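PDB 3BHQ: transcriptional regulator from Mesorhizobium loti, which probably binds operator DNA through an N-terminal helix-turn-helix domain and regulates transcription, as other members of the TetR family do. Local coordinates for residues 21-25 / 59-63; 99-104 / 167-171. All blocks are in the same frame, centred on the assembly; numbering follows the deposited sequence. Where two conformers were deposited one is given.

Interaction 1: residues 21-25 / 59-63; sequences ATAAF and LFGEV
Residues 21-25, on helix 9-28, and residues 59-63, at the start of helix 56-83, are regular alpha-helix; their axes come within 9.9 Å and cross at -103°, nearly at right angles. The backbones approach most closely where the CA atoms of Thr-22 and Val-63 stand 5.7 Å apart. Aromatic contact dominates one end: Phe-25 (chi1 m) and Phe-60 (chi1 t) stack face to face, with ring centroids 4.4 Å apart and planes at 23°, and Phe-25 CE2 also lies 3.6 Å from Phe-60 CA. Aliphatic packing continues from there. The methyl CB of Ala-21 rests 3.7 Å from both Leu-59 CD2 and Val-63 CG2, and Val-63 CG2 meets the edge of the Phe-25 ring, 4.1 Å from CD2. Polar contact is indirect: one water donates to Thr-22 OG1 (2.7 Å) and to Val-63 O (3.0 Å), while the threonine hydroxyl, in the m rotamer, also hydrogen-bonds Ile-18 O within its own helix and sits 3.3 Å from Val-63 CG1. Ile-38 of helix 35-42 packs against both Ala-21 and Leu-59. Such a hydrophobic centre, joining helices 9-28 and 56-83, the predicted helix-turn-helix between them in sequence, is characteristic of the TetR-family DNA-binding domain.

Interaction 2: residues 99-104 / 167-171; sequences LIAVLM and FGMLL
Two helices meet here solely through interlocking side chains. Residues 99-103 form the last turn of helix 88-103, and Met-104, a selenomethionine, is the first residue to leave helical angles (phi/psi -99/12); residues 167-171 belong to helix 159-181. The axes cross at -71° with a closest approach of 11.2 Å, a spacing filled by large aliphatic side chains and the Phe-167 ring. The nearest CA pairs are Ile-100 with Leu-171 (7.4 Å) and Leu-99 with Phe-167 (8.5 Å). Leu-99 and Leu-103, one turn apart and both mt, reach across to the ring of Phe-167 (chi1 m). Leu-99 CD1 lies over one face in a CH-pi contact, 4.2 Å from the ring centroid and 3.8 Å from Phe-167 CZ, whereas Leu-103 CD1 abuts the ring edge, 3.7 Å from Phe-167 CE2. Leu-170 (tp) wedges between Leu-99 and Ile-100, with its CD2 3.9 Å from Leu-99 CB and its CD1 3.5 Å from Ile-100 CD1. Leu-171 (mt) enters the hollow between Leu-103 and Met-104, its CD1 lying 3.8 Å from Leu-103 CD1 and its CD2 4.4 Å from Met-104 SE. Met-137 of helix 123-150 touches both Leu-103 and Phe-167, and Trp-172 of the second subunit packs on Phe-167 and Leu-171. Such interlocking forms part of the core of the all-helical C-terminal domain of a TetR-family regulator, where it borders the dimer interface.

How the interactions relate
Both contacts are buried, but they serve different domains: interaction 1 lies within the N-terminal region predicted to bind DNA, interaction 2 within the C-terminal helical region. Their centres are 24 Å apart and their nearest atoms about 12 Å, so they do not touch. Helix 56-83 connects them, its early turns supplying residues 59-63 and its later part packing through Val-71 and Ile-75 on Leu-103 and Leu-99. Interaction 1 combines small residues, an aromatic stack and a water bridge at a close crossing; interaction 2 uses bulky aliphatic chains around one ring, across a wider gap. Neither has a direct hydrogen bond between its segments. The second subunit reaches interaction 2 alone.

Interaction 1: residues 21-25 / 59-63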
ATOM      1  N   ALA A  21      22.857  10.609  -2.071  1.00 19.75           N
ATOM      2  CA  ALA A  21      22.311   9.552  -2.911  1.00 18.73           C
ATOM      3  C   ALA A  21      20.794   9.491  -2.787  1.00 18.28           C
ATOM      4  O   ALA A  21      20.118   9.285  -3.761  1.00 19.42           O
ATOM      5  CB  ALA A  21      22.950   8.195  -2.563  1.00 18.29           C
ATOM      6  N   THR A  22      20.319   9.657  -1.565  1.00 18.32           N
ATOM      7  CA  THR A  22      18.858   9.624  -1.287  1.00 20.02           C
ATOM      8  C   THR A  22      18.131  10.712  -2.060  1.00 22.41           C
ATOM      9  O   THR A  22      17.165  10.444  -2.786  1.00 23.44           O
ATOM     10  CB  THR A  22      18.551   9.788   0.203  1.00 20.95           C
ATOM     11  OG1 THR A  22      19.216   8.778   0.990  1.00 21.22           O
ATOM     12  CG2 THR A  22      17.026   9.677   0.458  1.00 22.61           C
ATOM     13  N   ALA A  23      18.676  11.925  -1.995  1.00 21.34           N
ATOM     14  CA  ALA A  23      18.090  13.056  -2.745  1.00 20.63           C
ATOM     15  C   ALA A  23      18.170  12.840  -4.261  1.00 22.22           C
ATOM     16  O   ALA A  23      17.226  13.132  -5.002  1.00 23.65           O
ATOM     17  CB  ALA A  23      18.784  14.370  -2.346  1.00 22.99           C
ATOM     18  N   ALA A  24      19.323  12.346  -4.731  1.00 20.44           N
ATOM     19  CA  ALA A  24      19.555  12.104  -6.171  1.00 20.84           C
ATOM     20  C   ALA A  24      18.608  11.059  -6.745  1.00 22.71           C
ATOM     21  O   ALA A  24      17.991  11.275  -7.794  1.00 24.41           O
ATOM     22  CB  ALA A  24      21.040  11.709  -6.442  1.00 21.13           C
ATOM     23  N   PHE A  25      18.509   9.914  -6.063  1.00 22.52           N
ATOM     24  CA  PHE A  25      17.562   8.879  -6.480  1.00 22.80           C
ATOM     25  C   PHE A  25      16.111   9.380  -6.492  1.00 22.26           C
ATOM     26  O   PHE A  25      15.409   9.124  -7.454  1.00 26.56           O
ATOM     27  CB  PHE A  25      17.670   7.605  -5.625  1.00 22.37           C
ATOM     28  CG  PHE A  25      18.948   6.830  -5.802  1.00 21.98           C
ATOM     29  CD1 PHE A  25      19.424   6.519  -7.081  1.00 22.32           C
ATOM     30  CD2 PHE A  25      19.644   6.333  -4.699  1.00 22.22           C
ATOM     31  CE1 PHE A  25      20.592   5.794  -7.252  1.00 23.39           C
ATOM     32  CE2 PHE A  25      20.825   5.576  -4.866  1.00 21.32           C
ATOM     33  CZ  PHE A  25      21.289   5.306  -6.146  1.00 22.17           C
ATOM     34  N   LEU A  59      24.641   1.132  -3.295  1.00 17.78           N
ATOM     35  CA  LEU A  59      24.372   2.402  -2.652  1.00 18.93           C
ATOM     36  C   LEU A  59      22.854   2.620  -2.441  1.00 19.74           C
ATOM     37  O   LEU A  59      22.448   3.086  -1.385  1.00 19.03           O
ATOM     38  CB  LEU A  59      24.993   3.531  -3.474  1.00 19.56           C
ATOM     39  CG  LEU A  59      24.829   4.970  -2.961  1.00 20.65           C
ATOM     40  CD1 LEU A  59      25.111   5.164  -1.468  1.00 19.64           C
ATOM     41  CD2 LEU A  59      25.689   5.971  -3.775  1.00 22.26           C
ATOM     42  N   PHE A  60      22.039   2.229  -3.419  1.00 19.76           N
ATOM     43  CA  PHE A  60      20.564   2.341  -3.294  1.00 18.57           C
ATOM     44  C   PHE A  60      20.089   1.479  -2.096  1.00 20.30           C
ATOM     45  O   PHE A  60      19.219   1.883  -1.318  1.00 22.06           O
ATOM     46  CB  PHE A  60      19.884   1.904  -4.595  1.00 21.15           C
ATOM     47  CG  PHE A  60      18.476   2.448  -4.839  1.00 20.67           C
ATOM     48  CD1 PHE A  60      17.727   3.135  -3.873  1.00 24.37           C
ATOM     49  CD2 PHE A  60      17.872   2.191  -6.074  1.00 21.41           C
ATOM     50  CE1 PHE A  60      16.438   3.607  -4.182  1.00 25.61           C
ATOM     51  CE2 PHE A  60      16.575   2.648  -6.364  1.00 25.19           C
ATOM     52  CZ  PHE A  60      15.888   3.354  -5.435  1.00 24.35           C
ATOM     53  N   GLY A  61      20.690   0.299  -1.924  1.00 20.23           N
ATOM     54  CA  GLY A  61      20.359  -0.540  -0.791  1.00 19.01           C
ATOM     55  C   GLY A  61      20.664   0.126   0.543  1.00 19.54           C
ATOM     56  O   GLY A  61      19.865   0.061   1.482  1.00 19.47           O
ATOM     57  N   GLU A  62      21.817   0.791   0.637  1.00 19.92           N
ATOM     58  CA  GLU A  62      22.161   1.561   1.843  1.00 17.18           C
ATOM     59  C   GLU A  62      21.218   2.753   2.101  1.00 19.60           C
ATOM     60  O   GLU A  62      20.978   3.103   3.257  1.00 19.42           O
ATOM     61  CB  GLU A  62      23.629   2.006   1.793  1.00 18.30           C
ATOM     62  CG  GLU A  62      24.556   0.841   1.951  1.00 17.98           C
ATOM     63  CD  GLU A  62      24.561   0.288   3.382  1.00 22.67           C
ATOM     64  OE1 GLU A  62      24.649   1.058   4.371  1.00 27.40           O
ATOM     65  OE2 GLU A  62      24.527  -0.910   3.517  1.00 24.37           O
ATOM     66  N   VAL A  63      20.761   3.417   1.027  1.00 18.47           N
ATOM     67  CA  VAL A  63      19.769   4.505   1.134  1.00 19.34           C
ATOM     68  C   VAL A  63      18.500   3.950   1.788  1.00 17.92           C
ATOM     69  O   VAL A  63      17.959   4.550   2.731  1.00 19.66           O
ATOM     70  CB  VAL A  63      19.458   5.107  -0.244  1.00 19.91           C
ATOM     71  CG1 VAL A  63      18.137   5.907  -0.259  1.00 19.87           C
ATOM     72  CG2 VAL A  63      20.647   5.972  -0.692  1.00 18.92           C
TER
HETATM   73  O   HOH W   1      18.423   7.514   3.208  1.00 22.89           O

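Interaction 2: residues 99-104 / 167-171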
ATOM      1  N   LEU A  99       2.343   9.431  13.725  1.00 19.07           N
ATOM      2  CA  LEU A  99       2.546   8.358  12.714  1.00 21.76           C
ATOM      3  C   LEU A  99       2.128   8.832  11.339  1.00 21.16           C
ATOM      4  O   LEU A  99       2.848   8.588  10.357  1.00 20.61           O
ATOM      5  CB  LEU A  99       1.770   7.077  13.052  1.00 23.38           C
ATOM      6  CG  LEU A  99       2.168   6.260  14.277  1.00 24.83           C
ATOM      7  CD1 LEU A  99       1.165   5.106  14.451  1.00 25.20           C
ATOM      8  CD2 LEU A  99       3.616   5.744  14.170  1.00 26.05           C
ATOM      9  N   ILE A 100       0.964   9.465  11.249  1.00 20.99           N
ATOM     10  CA  ILE A 100       0.483  10.028   9.970  0.50 22.44           C
ATOM     11  C   ILE A 100       1.470  11.025   9.423  1.00 23.83           C
ATOM     12  O   ILE A 100       1.858  10.955   8.279  1.00 22.69           O
ATOM     13  CB  ILE A 100      -0.879  10.770  10.096  0.50 22.73           C
ATOM     14  CG1 ILE A 100      -1.986   9.746  10.287  0.50 18.11           C
ATOM     15  CG2 ILE A 100      -1.174  11.644   8.842  0.50 21.28           C
ATOM     16  CD1 ILE A 100      -3.347  10.364  10.521  0.50 25.31           C
ATOM     17  N   ALA A 101       1.913  11.965  10.254  1.00 20.96           N
ATOM     18  CA  ALA A 101       2.854  13.016   9.796  1.00 22.93           C
ATOM     19  C   ALA A 101       4.190  12.451   9.302  1.00 25.41           C
ATOM     20  O   ALA A 101       4.710  12.876   8.270  1.00 25.83           O
ATOM     21  CB  ALA A 101       3.083  14.045  10.895  1.00 26.09           C
ATOM     22  N   VAL A 102       4.734  11.479  10.026  1.00 22.96           N
ATOM     23  CA  VAL A 102       5.998  10.840   9.669  1.00 22.11           C
ATOM     24  C   VAL A 102       5.889   9.986   8.402  1.00 23.99           C
ATOM     25  O   VAL A 102       6.704  10.095   7.472  1.00 22.31           O
ATOM     26  CB  VAL A 102       6.528   9.971  10.858  1.00 25.47           C
ATOM     27  CG1 VAL A 102       7.712   9.104  10.460  1.00 25.78           C
ATOM     28  CG2 VAL A 102       6.873  10.870  12.034  1.00 27.01           C
ATOM     29  N   LEU A 103       4.889   9.111   8.397  1.00 20.33           N
ATOM     30  CA  LEU A 103       4.731   8.141   7.315  1.00 20.57           C
ATOM     31  C   LEU A 103       4.203   8.729   6.016  1.00 21.62           C
ATOM     32  O   LEU A 103       4.413   8.116   4.957  1.00 21.92           O
ATOM     33  CB  LEU A 103       3.958   6.908   7.803  1.00 19.24           C
ATOM     34  CG  LEU A 103       4.612   6.157   8.974  1.00 22.60           C
ATOM     35  CD1 LEU A 103       3.717   5.063   9.526  1.00 23.03           C
ATOM     36  CD2 LEU A 103       5.958   5.581   8.580  1.00 24.88           C
HETATM   37  N   MSE A 104       3.549   9.891   6.070  1.00 19.71           N
HETATM   38  CA  MSE A 104       3.032  10.569   4.873  0.67 19.94           C
HETATM   39  C   MSE A 104       3.948  11.688   4.389  1.00 21.23           C
HETATM   40  O   MSE A 104       3.589  12.464   3.521  1.00 22.27           O
HETATM   41  CB  MSE A 104       1.586  11.010   5.096  0.67 18.73           C
HETATM   42  CG  MSE A 104       0.633   9.855   5.430  0.67 22.54           C
HETATM   43 SE   MSE A 104       0.501   8.532   4.008  0.50 18.00          SE
HETATM   44  CE  MSE A 104      -0.029   9.824   2.610  0.67 26.45           C
ATOM     45  N   PHE A 167      -2.340   0.625  12.356  1.00 18.73           N
ATOM     46  CA  PHE A 167      -1.702   1.159  11.161  1.00 18.65           C
ATOM     47  C   PHE A 167      -2.607   1.045   9.928  1.00 18.15           C
ATOM     48  O   PHE A 167      -2.700   1.999   9.144  1.00 19.09           O
ATOM     49  CB  PHE A 167      -0.350   0.479  10.883  1.00 18.66           C
ATOM     50  CG  PHE A 167       0.796   1.025  11.707  1.00 18.60           C
ATOM     51  CD1 PHE A 167       0.923   0.748  13.052  1.00 23.62           C
ATOM     52  CD2 PHE A 167       1.787   1.791  11.102  1.00 22.89           C
ATOM     53  CE1 PHE A 167       2.018   1.226  13.787  1.00 23.11           C
ATOM     54  CE2 PHE A 167       2.892   2.274  11.837  1.00 27.16           C
ATOM     55  CZ  PHE A 167       3.002   1.987  13.188  1.00 20.63           C
ATOM     56  N   GLY A 168      -3.274  -0.092   9.799  1.00 18.85           N
ATOM     57  CA  GLY A 168      -4.180  -0.308   8.673  1.00 19.96           C
ATOM     58  C   GLY A 168      -5.360   0.655   8.672  1.00 20.51           C
ATOM     59  O   GLY A 168      -5.670   1.256   7.645  1.00 19.57           O
HETATM   60  N   MSE A 169      -5.998   0.848   9.824  1.00 19.88           N
HETATM   61  CA  MSE A 169      -7.122   1.805   9.894  1.00 19.78           C
HETATM   62  C   MSE A 169      -6.667   3.221   9.623  1.00 21.37           C
HETATM   63  O   MSE A 169      -7.345   3.988   8.926  1.00 22.23           O
HETATM   64  CB  MSE A 169      -7.857   1.686  11.216  1.00 22.27           C
HETATM   65  CG  MSE A 169      -8.590   0.443  11.272  1.00 22.31           C
HETATM   66 SE   MSE A 169      -9.810   0.374  12.723  0.75 26.62          SE
HETATM   67  CE  MSE A 169      -8.578  -0.175  13.832  1.00 10.09           C
ATOM     68  N   LEU A 170      -5.499   3.577  10.158  1.00 21.48           N
ATOM     69  CA  LEU A 170      -4.960   4.900  10.013  1.00 20.52           C
ATOM     70  C   LEU A 170      -4.515   5.227   8.597  1.00 21.29           C
ATOM     71  O   LEU A 170      -4.684   6.368   8.137  1.00 21.43           O
ATOM     72  CB  LEU A 170      -3.740   5.038  10.945  1.00 25.14           C
ATOM     73  CG  LEU A 170      -3.104   6.369  11.191  1.00 29.28           C
ATOM     74  CD1 LEU A 170      -4.109   7.250  11.934  1.00 30.78           C
ATOM     75  CD2 LEU A 170      -1.829   6.114  12.036  1.00 25.60           C
ATOM     76  N   LEU A 171      -3.912   4.266   7.901  1.00 21.22           N
ATOM     77  CA  LEU A 171      -3.253   4.562   6.638  1.00 20.67           C
ATOM     78  C   LEU A 171      -3.852   3.981   5.373  1.00 18.73           C
ATOM     79  O   LEU A 171      -3.423   4.380   4.300  1.00 18.40           O
ATOM     80  CB  LEU A 171      -1.799   4.093   6.750  1.00 19.91           C
ATOM     81  CG  LEU A 171      -0.961   4.760   7.849  1.00 22.29           C
ATOM     82  CD1 LEU A 171       0.377   4.032   8.020  1.00 23.43           C
ATOM     83  CD2 LEU A 171      -0.775   6.224   7.538  1.00 23.21           C
TER